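Local coordinates for inosine-uridine preferring nucleoside hydrolase family protein (Bacillus anthracis, PDB 2C40) that adopts the mixed alpha/beta fold of its family and holds a calcium ion and alpha-D-ribofuranose in a shared pocket, at residues L15-F19 with F223-Y228; E165-A170 with P274-R278; A260-N266 with P287-D293. One frame throughout, in Å; residues are numbered along the deposited sequence.

Overall arrangement
The contacts illustrate how a fold built round a largely parallel sheet joins segments from 21 to 204 residues apart. Contact 1 joins two helices, with the Tyr-228 side chain about 9 Å from the alpha-D-ribofuranose and about 10 Å from the calcium ion; helix 12-21 also carries the pocket residues Asp-13 and Asp-14. Contact 2 pairs two loops; its Ala-170, whose side chain is also about 9 Å from the alpha-D-ribofuranose, leads into Glu-171, Trp-172 and Asn-173 of the same pocket. Contact 3 is strand pairing, with the Val-291 side chain about 14 Å from the alpha-D-ribofuranose. Centres lie about 22 to 30 Å apart and nearest atoms about 10 to 20 Å; none touches another.

Contact 1 (L15-F19 with F223-Y228); sequences LVSLF and FLGQCY
This is a buried, apolar helix-helix contact between helix 12-21, which follows the first strand of the sheet, and helix 219-229, about 200 residues later. The two short helical segments run antiparallel, at 170°, with axes 10.8 Å apart; Val-16 and Leu-224 are in register, their CA atoms separated by 6.8 Å. Val-16, a t rotamer, is the hub. Its CG1 meets Leu-224 CD2 at 3.4 Å and Tyr-228 OH at 3.8 Å, while its CG2 lies 3.6 Å from Cys-227 CB. One helical turn on, Phe-19 and Phe-223, both with chi1 t, form a T-shaped pair: the edge of Phe-223 addresses the face of Phe-19, with centroids 5.2 Å apart and planes at 67°. Phe-19 CB also sits 3.9 Å from Phe-223 CE1. Phe-55 of helix 41-55 adds a third ring to this aromatic cluster. On the side nearer the calcium site, Val-16 and Tyr-228 both pack on Val-248, the neighbour in sequence of the metal ligand Asp-247. Cohesion across the interface thus comes from close apolar fit and ring stacking, and the hydroxyl of Tyr-228 is buried without a polar partner in the model.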
ATOM      1  N   LEU A  15       6.556  -7.432 -10.358  1.00 41.42           N
ATOM      2  CA  LEU A  15       5.344  -8.239 -10.370  1.00 41.50           C
ATOM      3  C   LEU A  15       4.405  -7.816 -11.499  1.00 41.20           C
ATOM      4  O   LEU A  15       3.715  -8.654 -12.122  1.00 41.53           O
ATOM      5  CB  LEU A  15       4.621  -8.124  -9.032  1.00 40.18           C
ATOM      6  CG  LEU A  15       4.761  -9.099  -7.865  1.00 43.43           C
ATOM      7  CD1 LEU A  15       5.905 -10.144  -7.856  1.00 41.55           C
ATOM      8  CD2 LEU A  15       4.688  -8.311  -6.522  1.00 43.06           C
ATOM      9  N   VAL A  16       4.351  -6.529 -11.743  1.00 40.53           N
ATOM     10  CA  VAL A  16       3.623  -6.024 -12.898  1.00 41.01           C
ATOM     11  C   VAL A  16       4.253  -6.539 -14.205  1.00 40.89           C
ATOM     12  O   VAL A  16       3.552  -6.807 -15.190  1.00 40.15           O
ATOM     13  CB  VAL A  16       3.542  -4.493 -12.864  1.00 40.11           C
ATOM     14  CG1 VAL A  16       3.142  -3.974 -14.211  1.00 41.35           C
ATOM     15  CG2 VAL A  16       2.559  -4.050 -11.758  1.00 38.20           C
ATOM     16  N   SER A  17       5.581  -6.672 -14.200  1.00 41.49           N
ATOM     17  CA  SER A  17       6.319  -7.120 -15.373  1.00 41.32           C
ATOM     18  C   SER A  17       5.964  -8.571 -15.643  1.00 42.03           C
ATOM     19  O   SER A  17       5.710  -8.933 -16.770  1.00 42.44           O
ATOM     20  CB  SER A  17       7.841  -7.009 -15.153  1.00 42.32           C
ATOM     21  OG  SER A  17       8.347  -5.680 -15.183  1.00 39.96           O
ATOM     22  N   LEU A  18       5.947  -9.405 -14.600  1.00 41.72           N
ATOM     23  CA  LEU A  18       5.512 -10.774 -14.742  1.00 41.36           C
ATOM     24  C   LEU A  18       4.137 -10.865 -15.390  1.00 41.82           C
ATOM     25  O   LEU A  18       3.937 -11.578 -16.381  1.00 41.26           O
ATOM     26  CB  LEU A  18       5.492 -11.467 -13.383  1.00 41.58           C
ATOM     27  CG  LEU A  18       5.005 -12.910 -13.389  1.00 40.91           C
ATOM     28  CD1 LEU A  18       5.932 -13.788 -14.167  1.00 38.52           C
ATOM     29  CD2 LEU A  18       4.859 -13.410 -11.966  1.00 41.34           C
ATOM     30  N   PHE A  19       3.186 -10.113 -14.848  1.00 41.97           N
ATOM     31  CA  PHE A  19       1.829 -10.095 -15.396  1.00 42.18           C
ATOM     32  C   PHE A  19       1.817  -9.691 -16.870  1.00 42.02           C
ATOM     33  O   PHE A  19       1.135 -10.322 -17.670  1.00 42.27           O
ATOM     34  CB  PHE A  19       0.901  -9.241 -14.530  1.00 41.67           C
ATOM     35  CG  PHE A  19      -0.306  -8.781 -15.227  1.00 43.11           C
ATOM     36  CD1 PHE A  19      -1.353  -9.645 -15.457  1.00 43.94           C
ATOM     37  CD2 PHE A  19      -0.417  -7.446 -15.667  1.00 43.36           C
ATOM     38  CE1 PHE A  19      -2.515  -9.192 -16.104  1.00 42.43           C
ATOM     39  CE2 PHE A  19      -1.551  -7.008 -16.307  1.00 42.39           C
ATOM     40  CZ  PHE A  19      -2.602  -7.887 -16.538  1.00 42.49           C
ATOM     41  N   PHE A 223      -6.123  -4.340 -12.250  1.00 41.96           N
ATOM     42  CA  PHE A 223      -4.979  -4.953 -11.538  1.00 42.70           C
ATOM     43  C   PHE A 223      -3.708  -4.086 -11.564  1.00 43.19           C
ATOM     44  O   PHE A 223      -3.075  -3.884 -10.509  1.00 43.32           O
ATOM     45  CB  PHE A 223      -4.642  -6.333 -12.089  1.00 42.96           C
ATOM     46  CG  PHE A 223      -3.430  -6.981 -11.426  1.00 43.16           C
ATOM     47  CD1 PHE A 223      -2.241  -7.148 -12.117  1.00 42.72           C
ATOM     48  CD2 PHE A 223      -3.490  -7.427 -10.105  1.00 43.92           C
ATOM     49  CE1 PHE A 223      -1.139  -7.747 -11.521  1.00 40.57           C
ATOM     50  CE2 PHE A 223      -2.375  -8.028  -9.495  1.00 41.81           C
ATOM     51  CZ  PHE A 223      -1.219  -8.182 -10.198  1.00 42.50           C
ATOM     52  N   LEU A 224      -3.344  -3.580 -12.755  1.00 43.04           N
ATOM     53  CA  LEU A 224      -2.253  -2.609 -12.891  1.00 42.92           C
ATOM     54  C   LEU A 224      -2.440  -1.422 -11.967  1.00 42.11           C
ATOM     55  O   LEU A 224      -1.505  -1.025 -11.299  1.00 41.87           O
ATOM     56  CB  LEU A 224      -2.163  -2.026 -14.314  1.00 43.14           C
ATOM     57  CG  LEU A 224      -1.293  -2.620 -15.370  1.00 46.26           C
ATOM     58  CD1 LEU A 224      -1.613  -1.891 -16.718  1.00 48.85           C
ATOM     59  CD2 LEU A 224       0.206  -2.467 -14.966  1.00 49.45           C
ATOM     60  N   GLY A 225      -3.625  -0.822 -11.977  1.00 41.43           N
ATOM     61  CA  GLY A 225      -3.906   0.289 -11.078  1.00 41.97           C
ATOM     62  C   GLY A 225      -3.788  -0.002  -9.580  1.00 41.68           C
ATOM     63  O   GLY A 225      -3.308   0.828  -8.831  1.00 42.00           O
ATOM     64  N   GLN A 226      -4.245  -1.161  -9.137  1.00 41.97           N
ATOM     65  CA  GLN A 226      -4.090  -1.580  -7.734  1.00 42.31           C
ATOM     66  C   GLN A 226      -2.615  -1.685  -7.387  1.00 42.52           C
ATOM     67  O   GLN A 226      -2.161  -1.135  -6.379  1.00 42.83           O
ATOM     68  CB  GLN A 226      -4.798  -2.902  -7.497  1.00 42.37           C
ATOM     69  CG  GLN A 226      -6.309  -2.673  -7.480  1.00 43.24           C
ATOM     70  CD  GLN A 226      -7.110  -3.943  -7.441  1.00 42.24           C
ATOM     71  OE1 GLN A 226      -6.936  -4.758  -6.562  1.00 42.29           O
ATOM     72  NE2 GLN A 226      -8.039  -4.083  -8.369  1.00 42.32           N
ATOM     73  N   CYS A 227      -1.854  -2.344  -8.252  1.00 42.50           N
ATOM     74  CA  CYS A 227      -0.430  -2.431  -8.066  1.00 42.53           C
ATOM     75  C   CYS A 227       0.225  -1.034  -7.875  1.00 42.96           C
ATOM     76  O   CYS A 227       0.956  -0.841  -6.916  1.00 42.24           O
ATOM     77  CB  CYS A 227       0.185  -3.200  -9.193  1.00 42.37           C
ATOM     78  SG  CYS A 227      -0.145  -4.985  -9.034  1.00 42.53           S
ATOM     79  N   TYR A 228      -0.112  -0.048  -8.717  1.00 42.54           N
ATOM     80  CA  TYR A 228       0.531   1.270  -8.630  1.00 42.33           C
ATOM     81  C   TYR A 228       0.006   2.220  -7.544  1.00 42.49           C
ATOM     82  O   TYR A 228       0.645   3.211  -7.244  1.00 42.01           O
ATOM     83  CB  TYR A 228       0.561   1.909 -10.020  1.00 42.72           C
ATOM     84  CG  TYR A 228       1.636   1.241 -10.864  1.00 43.51           C
ATOM     85  CD1 TYR A 228       1.319   0.517 -12.013  1.00 41.15           C
ATOM     86  CD2 TYR A 228       2.976   1.272 -10.440  1.00 42.27           C
ATOM     87  CE1 TYR A 228       2.301  -0.093 -12.742  1.00 43.93           C
ATOM     88  CE2 TYR A 228       3.938   0.650 -11.117  1.00 42.78           C
ATOM     89  CZ  TYR A 228       3.617  -0.055 -12.283  1.00 43.88           C
ATOM     90  OH  TYR A 228       4.631  -0.665 -12.986  1.00 44.07           O
TER

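Contact 2 (E165-A170 with P274-R278); sequences EHDGTA and PSQGR
Two irregular loop segments meet at the surface, with CA atoms 4.5 Å apart at His-166 and Pro-274 and 4.3 Å apart at Ala-170 and Arg-278. The backbone amide of Asp-167 donates to Pro-274 O (2.8 Å), although the modelled position of that oxygen is less certain, and His-166 NE2 makes a weak bond to Gln-276 O (3.2 Å). At the other end Arg-278 uses two donors: NH2 forms a salt bridge with Asp-167 OD2 (2.8 Å), and NE donates to Thr-169 OG1 (2.9 Å). Thr-169 OG1 in turn donates to Asp-167 OD1 over a very short 2.4 Å, so Asp-167, with chi1 p, is engaged through both carboxylate oxygens. Residues 275-278 form a type II beta turn, closed by Arg-278 N to Ser-275 O at 3.0 Å; Gly-277 takes its third position at phi/psi 85/-17, where a CB would strike the preceding carbonyl and crowd Ala-170. The turn lies between strands 261-269 and 279-281, and the opposing loop leads into helix 172-176, which opens with Trp-172 of the alpha-D-ribofuranose pocket. Ser-275 OG is satisfied by His-270, and Gln-276 by Asn-71 through OE1 and by Gly-273 O through NE2.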
ATOM      1  N   GLU A 165      28.192   4.471   3.922  1.00 42.22           N
ATOM      2  CA  GLU A 165      29.343   3.893   3.217  1.00 43.29           C
ATOM      3  C   GLU A 165      29.360   4.116   1.702  1.00 43.41           C
ATOM      4  O   GLU A 165      30.281   3.684   1.057  1.00 44.22           O
ATOM      5  CB  GLU A 165      29.486   2.390   3.448  1.00 43.33           C
ATOM      6  CG  GLU A 165      29.432   1.919   4.870  1.00 44.64           C
ATOM      7  CD  GLU A 165      29.777   0.400   5.008  1.00 42.79           C
ATOM      8  OE1 GLU A 165      29.192  -0.426   4.313  1.00 43.48           O
ATOM      9  OE2 GLU A 165      30.626   0.028   5.816  1.00 42.09           O
ATOM     10  N   HIS A 166      28.369   4.772   1.120  1.00 43.00           N
ATOM     11  CA  HIS A 166      28.346   4.910  -0.298  1.00 42.48           C
ATOM     12  C   HIS A 166      28.466   6.365  -0.749  1.00 42.27           C
ATOM     13  O   HIS A 166      27.926   7.239  -0.091  1.00 41.48           O
ATOM     14  CB  HIS A 166      27.054   4.281  -0.829  1.00 42.87           C
ATOM     15  CG  HIS A 166      27.104   4.080  -2.300  1.00 41.76           C
ATOM     16  ND1 HIS A 166      26.221   4.679  -3.156  1.00 43.16           N
ATOM     17  CD2 HIS A 166      28.004   3.437  -3.068  1.00 40.27           C
ATOM     18  CE1 HIS A 166      26.548   4.382  -4.396  1.00 41.25           C
ATOM     19  NE2 HIS A 166      27.622   3.624  -4.372  1.00 44.52           N
ATOM     20  N   ASP A 167      29.141   6.609  -1.877  1.00 41.42           N
ATOM     21  CA  ASP A 167      29.324   7.965  -2.418  1.00 41.37           C
ATOM     22  C   ASP A 167      28.178   8.495  -3.299  1.00 41.34           C
ATOM     23  O   ASP A 167      28.280   9.589  -3.833  1.00 41.89           O
ATOM     24  CB  ASP A 167      30.644   8.047  -3.204  1.00 41.22           C
ATOM     25  CG  ASP A 167      30.630   7.192  -4.479  1.00 40.82           C
ATOM     26  OD1 ASP A 167      29.571   6.649  -4.853  1.00 38.76           O
ATOM     27  OD2 ASP A 167      31.686   7.068  -5.109  1.00 40.40           O
ATOM     28  N   GLY A 168      27.117   7.724  -3.468  1.00 41.52           N
ATOM     29  CA  GLY A 168      25.916   8.164  -4.148  1.00 41.59           C
ATOM     30  C   GLY A 168      25.980   8.133  -5.663  1.00 41.82           C
ATOM     31  O   GLY A 168      25.313   8.936  -6.314  1.00 42.21           O
ATOM     32  N   THR A 169      26.784   7.224  -6.227  1.00 41.13           N
ATOM     33  CA  THR A 169      27.026   7.166  -7.665  1.00 40.22           C
ATOM     34  C   THR A 169      26.503   5.886  -8.321  1.00 40.59           C
ATOM     35  O   THR A 169      26.554   5.758  -9.533  1.00 40.44           O
ATOM     36  CB  THR A 169      28.561   7.320  -7.922  1.00 40.52           C
ATOM     37  OG1 THR A 169      29.289   6.353  -7.169  1.00 39.95           O
ATOM     38  CG2 THR A 169      29.061   8.680  -7.481  1.00 39.28           C
ATOM     39  N   ALA A 170      26.001   4.935  -7.530  1.00 40.71           N
ATOM     40  CA  ALA A 170      25.522   3.645  -8.037  1.00 40.81           C
ATOM     41  C   ALA A 170      23.992   3.587  -8.102  1.00 41.47           C
ATOM     42  O   ALA A 170      23.268   4.370  -7.441  1.00 41.74           O
ATOM     43  CB  ALA A 170      26.004   2.500  -7.164  1.00 41.19           C
ATOM     44  N   PRO A 274      33.768   3.043  -1.447  1.00 43.16           N
ATOM     45  CA  PRO A 274      32.583   3.906  -1.435  1.00 43.10           C
ATOM     46  C   PRO A 274      31.830   4.030  -2.763  1.00 42.45           C
ATOM     47  O   PRO A 274      30.690   4.461  -2.742  1.00 41.84           O
ATOM     48  CB  PRO A 274      33.172   5.262  -1.067  1.00 43.53           C
ATOM     49  CG  PRO A 274      34.613   5.161  -1.593  1.00 44.26           C
ATOM     50  CD  PRO A 274      34.995   3.813  -1.173  1.00 43.09           C
ATOM     51  N   SER A 275      32.484   3.700  -3.874  1.00 41.79           N
ATOM     52  CA  SER A 275      31.900   3.762  -5.206  1.00 42.08           C
ATOM     53  C   SER A 275      31.424   2.406  -5.735  1.00 42.47           C
ATOM     54  O   SER A 275      31.088   2.286  -6.930  1.00 42.57           O
ATOM     55  CB  SER A 275      32.933   4.336  -6.179  1.00 42.40           C
ATOM     56  OG  SER A 275      33.857   3.336  -6.536  1.00 42.97           O
ATOM     57  N   GLN A 276      31.379   1.398  -4.865  1.00 42.39           N
ATOM     58  CA  GLN A 276      30.891   0.062  -5.222  1.00 42.60           C
ATOM     59  C   GLN A 276      29.599   0.126  -5.971  1.00 42.03           C
ATOM     60  O   GLN A 276      28.697   0.813  -5.542  1.00 41.29           O
ATOM     61  CB  GLN A 276      30.366  -0.698  -4.006  1.00 44.13           C
ATOM     62  CG  GLN A 276      31.254  -1.364  -3.099  1.00 46.54           C
ATOM     63  CD  GLN A 276      30.451  -1.769  -1.866  1.00 46.79           C
ATOM     64  OE1 GLN A 276      29.516  -2.570  -1.950  1.00 43.52           O
ATOM     65  NE2 GLN A 276      30.806  -1.199  -0.736  1.00 48.93           N
ATOM     66  N   GLY A 277      29.450  -0.709  -6.990  1.00 41.76           N
ATOM     67  CA  GLY A 277      28.235  -0.719  -7.791  1.00 41.63           C
ATOM     68  C   GLY A 277      28.197   0.308  -8.917  1.00 41.78           C
ATOM     69  O   GLY A 277      27.392   0.182  -9.842  1.00 40.67           O
ATOM     70  N   ARG A 278      29.063   1.322  -8.859  1.00 42.14           N
ATOM     71  CA  ARG A 278      29.159   2.313  -9.950  1.00 42.24           C
ATOM     72  C   ARG A 278      29.536   1.683 -11.301  1.00 42.53           C
ATOM     73  O   ARG A 278      30.470   0.916 -11.386  1.00 43.11           O
ATOM     74  CB  ARG A 278      30.171   3.425  -9.613  1.00 41.67           C
ATOM     75  CG  ARG A 278      29.971   4.729 -10.420  1.00 41.23           C
ATOM     76  CD  ARG A 278      31.190   5.603 -10.394  1.00 41.06           C
ATOM     77  NE  ARG A 278      31.471   6.225  -9.090  1.00 38.54           N
ATOM     78  CZ  ARG A 278      32.579   6.939  -8.857  1.00 38.39           C
ATOM     79  NH1 ARG A 278      33.453   7.134  -9.819  1.00 37.16           N
ATOM     80  NH2 ARG A 278      32.812   7.483  -7.677  1.00 40.25           N
TER

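Contact 3 (A260-N266 with P287-D293); sequences AKVQTIN and PVHVVYD
Strands 261-266 and 287-292 pair antiparallel, their short axes 4.3 Å apart and at 148°. Three hydrogen-bonded pairs set the register, each with two bonds: Lys-261 N to Tyr-292 O (2.9 Å) and Tyr-292 N to Lys-261 O (3.0 Å); Gln-263 N to Val-290 O (3.0 Å) and Val-290 N to Gln-263 O (2.9 Å); Ile-265 N to Val-288 O and Val-288 N to Ile-265 O (both 2.8 Å). Strand 286-292 lies parallel to 191-194, so the mixed sheet turns antiparallel here. On one face, Lys-261 CB lies over the Tyr-292 ring in a CH-pi contact, 3.9 Å from its centroid, and Ile-265 CG1 meets Val-290 CG2 at 3.8 Å, beside Phe-155. A water bridges Val-262 O (3.0 Å) and Tyr-292 OH (3.2 Å). On the other, Val-262 and Val-291 pack on Phe-253. There Thr-264 OG1 and His-289 ND1 share a 2.6 Å hydrogen bond, and His-289 NE2 is hydrogen-bonded to Glu-190 OE1. Six backbone bonds thus carry the pairing, supplemented by this polar chain.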
ATOM      1  N   ALA A 260      12.566   1.461 -28.181  1.00 44.04           N
ATOM      2  CA  ALA A 260      13.668   2.319 -27.826  1.00 43.34           C
ATOM      3  C   ALA A 260      14.813   2.127 -28.812  1.00 43.55           C
ATOM      4  O   ALA A 260      14.689   1.394 -29.806  1.00 43.03           O
ATOM      5  CB  ALA A 260      14.115   2.014 -26.421  1.00 44.17           C
ATOM      6  N   LYS A 261      15.885   2.873 -28.576  1.00 43.11           N
ATOM      7  CA  LYS A 261      17.127   2.728 -29.296  1.00 42.92           C
ATOM      8  C   LYS A 261      18.150   2.192 -28.328  1.00 43.01           C
ATOM      9  O   LYS A 261      17.909   2.116 -27.146  1.00 42.85           O
ATOM     10  CB  LYS A 261      17.585   4.072 -29.829  1.00 42.73           C
ATOM     11  CG  LYS A 261      16.849   4.516 -31.080  1.00 43.54           C
ATOM     12  CD  LYS A 261      16.319   5.904 -30.859  1.00 46.16           C
ATOM     13  CE  LYS A 261      15.801   6.564 -32.111  1.00 44.47           C
ATOM     14  NZ  LYS A 261      16.963   7.203 -32.710  1.00 45.65           N
ATOM     15  N   VAL A 262      19.296   1.832 -28.851  1.00 43.64           N
ATOM     16  CA  VAL A 262      20.388   1.318 -28.055  1.00 44.36           C
ATOM     17  C   VAL A 262      21.724   1.933 -28.563  1.00 43.88           C
ATOM     18  O   VAL A 262      21.963   1.994 -29.768  1.00 41.70           O
ATOM     19  CB  VAL A 262      20.379  -0.209 -28.145  1.00 44.99           C
ATOM     20  CG1 VAL A 262      21.742  -0.779 -27.942  1.00 47.88           C
ATOM     21  CG2 VAL A 262      19.431  -0.779 -27.116  1.00 45.26           C
ATOM     22  N   GLN A 263      22.553   2.402 -27.624  1.00 43.72           N
ATOM     23  CA  GLN A 263      23.916   2.830 -27.917  1.00 44.39           C
ATOM     24  C   GLN A 263      24.869   1.882 -27.196  1.00 43.68           C
ATOM     25  O   GLN A 263      24.805   1.702 -25.973  1.00 42.46           O
ATOM     26  CB  GLN A 263      24.195   4.291 -27.489  1.00 44.74           C
ATOM     27  CG  GLN A 263      24.321   5.295 -28.661  1.00 48.94           C
ATOM     28  CD  GLN A 263      25.624   5.185 -29.445  1.00 50.85           C
ATOM     29  OE1 GLN A 263      26.258   4.136 -29.498  1.00 54.57           O
ATOM     30  NE2 GLN A 263      26.044   6.290 -30.026  1.00 52.75           N
ATOM     31  N   THR A 264      25.746   1.276 -27.971  1.00 43.30           N
ATOM     32  CA  THR A 264      26.782   0.425 -27.431  1.00 43.27           C
ATOM     33  C   THR A 264      27.860   1.306 -26.837  1.00 43.39           C
ATOM     34  O   THR A 264      28.389   2.182 -27.516  1.00 43.78           O
ATOM     35  CB  THR A 264      27.363  -0.469 -28.519  1.00 43.07           C
ATOM     36  OG1 THR A 264      26.307  -1.298 -29.022  1.00 42.62           O
ATOM     37  CG2 THR A 264      28.513  -1.330 -27.964  1.00 41.84           C
ATOM     38  N   ILE A 265      28.141   1.090 -25.561  1.00 43.84           N
ATOM     39  CA  ILE A 265      29.237   1.760 -24.882  1.00 44.26           C
ATOM     40  C   ILE A 265      30.053   0.698 -24.156  1.00 43.73           C
ATOM     41  O   ILE A 265      29.527  -0.355 -23.878  1.00 43.71           O
ATOM     42  CB  ILE A 265      28.756   2.929 -23.939  1.00 44.51           C
ATOM     43  CG1 ILE A 265      28.104   2.431 -22.668  1.00 44.67           C
ATOM     44  CG2 ILE A 265      27.825   3.965 -24.683  1.00 44.76           C
ATOM     45  CD1 ILE A 265      28.418   3.360 -21.488  1.00 44.46           C
ATOM     46  N   ASN A 266      31.342   0.974 -23.927  1.00 43.39           N
ATOM     47  CA  ASN A 266      32.233   0.105 -23.165  1.00 43.11           C
ATOM     48  C   ASN A 266      32.265   0.570 -21.723  1.00 43.28           C
ATOM     49  O   ASN A 266      32.358   1.780 -21.447  1.00 42.65           O
ATOM     50  CB  ASN A 266      33.659   0.103 -23.722  1.00 43.01           C
ATOM     51  CG  ASN A 266      33.745  -0.482 -25.119  1.00 43.43           C
ATOM     52  OD1 ASN A 266      33.042  -1.424 -25.482  1.00 43.73           O
ATOM     53  ND2 ASN A 266      34.582   0.109 -25.913  1.00 43.07           N
ATOM     54  N   PRO A 287      31.604  -4.179 -23.871  1.00 43.66           N
ATOM     55  CA  PRO A 287      30.430  -3.639 -24.546  1.00 43.51           C
ATOM     56  C   PRO A 287      29.076  -3.947 -23.888  1.00 43.95           C
ATOM     57  O   PRO A 287      28.757  -5.094 -23.517  1.00 42.97           O
ATOM     58  CB  PRO A 287      30.543  -4.228 -25.954  1.00 44.13           C
ATOM     59  CG  PRO A 287      31.357  -5.473 -25.765  1.00 43.88           C
ATOM     60  CD  PRO A 287      32.340  -5.129 -24.740  1.00 43.84           C
ATOM     61  N   VAL A 288      28.300  -2.881 -23.779  1.00 43.64           N
ATOM     62  CA  VAL A 288      27.000  -2.901 -23.188  1.00 44.43           C
ATOM     63  C   VAL A 288      26.128  -2.018 -24.081  1.00 43.92           C
ATOM     64  O   VAL A 288      26.538  -0.952 -24.512  1.00 43.64           O
ATOM     65  CB  VAL A 288      27.104  -2.472 -21.676  1.00 44.85           C
ATOM     66  CG1 VAL A 288      25.974  -1.787 -21.222  1.00 45.17           C
ATOM     67  CG2 VAL A 288      27.321  -3.704 -20.786  1.00 46.78           C
ATOM     68  N   HIS A 289      24.923  -2.499 -24.358  1.00 43.84           N
ATOM     69  CA  HIS A 289      23.951  -1.850 -25.236  1.00 42.98           C
ATOM     70  C   HIS A 289      22.891  -1.136 -24.393  1.00 42.31           C
ATOM     71  O   HIS A 289      21.961  -1.725 -23.882  1.00 41.93           O
ATOM     72  CB  HIS A 289      23.338  -2.914 -26.156  1.00 43.25           C
ATOM     73  CG  HIS A 289      24.365  -3.772 -26.833  1.00 44.90           C
ATOM     74  ND1 HIS A 289      25.184  -3.300 -27.835  1.00 47.07           N
ATOM     75  CD2 HIS A 289      24.732  -5.058 -26.622  1.00 47.08           C
ATOM     76  CE1 HIS A 289      26.001  -4.262 -28.221  1.00 47.68           C
ATOM     77  NE2 HIS A 289      25.752  -5.335 -27.496  1.00 46.96           N
ATOM     78  N   VAL A 290      23.069   0.162 -24.262  1.00 42.05           N
ATOM     79  CA  VAL A 290      22.334   0.978 -23.344  1.00 41.74           C
ATOM     80  C   VAL A 290      21.077   1.562 -23.995  1.00 41.25           C
ATOM     81  O   VAL A 290      21.140   2.245 -25.014  1.00 40.42           O
ATOM     82  CB  VAL A 290      23.244   2.125 -22.776  1.00 41.60           C
ATOM     83  CG1 VAL A 290      22.455   3.002 -21.805  1.00 42.22           C
ATOM     84  CG2 VAL A 290      24.452   1.546 -22.051  1.00 42.73           C
ATOM     85  N   VAL A 291      19.931   1.307 -23.380  1.00 41.01           N
ATOM     86  CA  VAL A 291      18.678   1.732 -23.961  1.00 41.18           C
ATOM     87  C   VAL A 291      18.555   3.248 -23.782  1.00 41.86           C
ATOM     88  O   VAL A 291      18.965   3.792 -22.749  1.00 42.86           O
ATOM     89  CB  VAL A 291      17.511   0.984 -23.339  1.00 40.79           C
ATOM     90  CG1 VAL A 291      16.144   1.595 -23.727  1.00 41.76           C
ATOM     91  CG2 VAL A 291      17.591  -0.479 -23.750  1.00 41.14           C
ATOM     92  N   TYR A 292      18.035   3.927 -24.802  1.00 41.69           N
ATOM     93  CA  TYR A 292      17.631   5.318 -24.680  1.00 41.14           C
ATOM     94  C   TYR A 292      16.499   5.647 -25.657  1.00 41.36           C
ATOM     95  O   TYR A 292      16.115   4.829 -26.492  1.00 40.91           O
ATOM     96  CB  TYR A 292      18.830   6.236 -24.880  1.00 40.74           C
ATOM     97  CG  TYR A 292      19.335   6.293 -26.292  1.00 39.46           C
ATOM     98  CD1 TYR A 292      20.014   5.228 -26.835  1.00 39.27           C
ATOM     99  CD2 TYR A 292      19.125   7.417 -27.075  1.00 39.31           C
ATOM    100  CE1 TYR A 292      20.498   5.272 -28.162  1.00 40.59           C
ATOM    101  CE2 TYR A 292      19.601   7.480 -28.427  1.00 41.42           C
ATOM    102  CZ  TYR A 292      20.284   6.392 -28.950  1.00 39.89           C
ATOM    103  OH  TYR A 292      20.781   6.407 -30.233  1.00 41.35           O
ATOM    104  N   ASP A 293      15.972   6.854 -25.521  1.00 41.56           N
ATOM    105  CA  ASP A 293      15.007   7.413 -26.451  1.00 41.96           C
ATOM    106  C   ASP A 293      13.836   6.479 -26.623  1.00 41.84           C
ATOM    107  O   ASP A 293      13.519   6.053 -27.740  1.00 41.92           O
ATOM    108  CB  ASP A 293      15.647   7.771 -27.790  1.00 42.38           C
ATOM    109  CG  ASP A 293      14.738   8.621 -28.660  1.00 44.69           C
ATOM    110  OD1 ASP A 293      13.831   9.251 -28.087  1.00 46.93           O
ATOM    111  OD2 ASP A 293      14.919   8.670 -29.906  1.00 44.87           O
TER
HETATM  112  O   HOH W   1      22.903   4.364 -31.390  1.00 49.70           O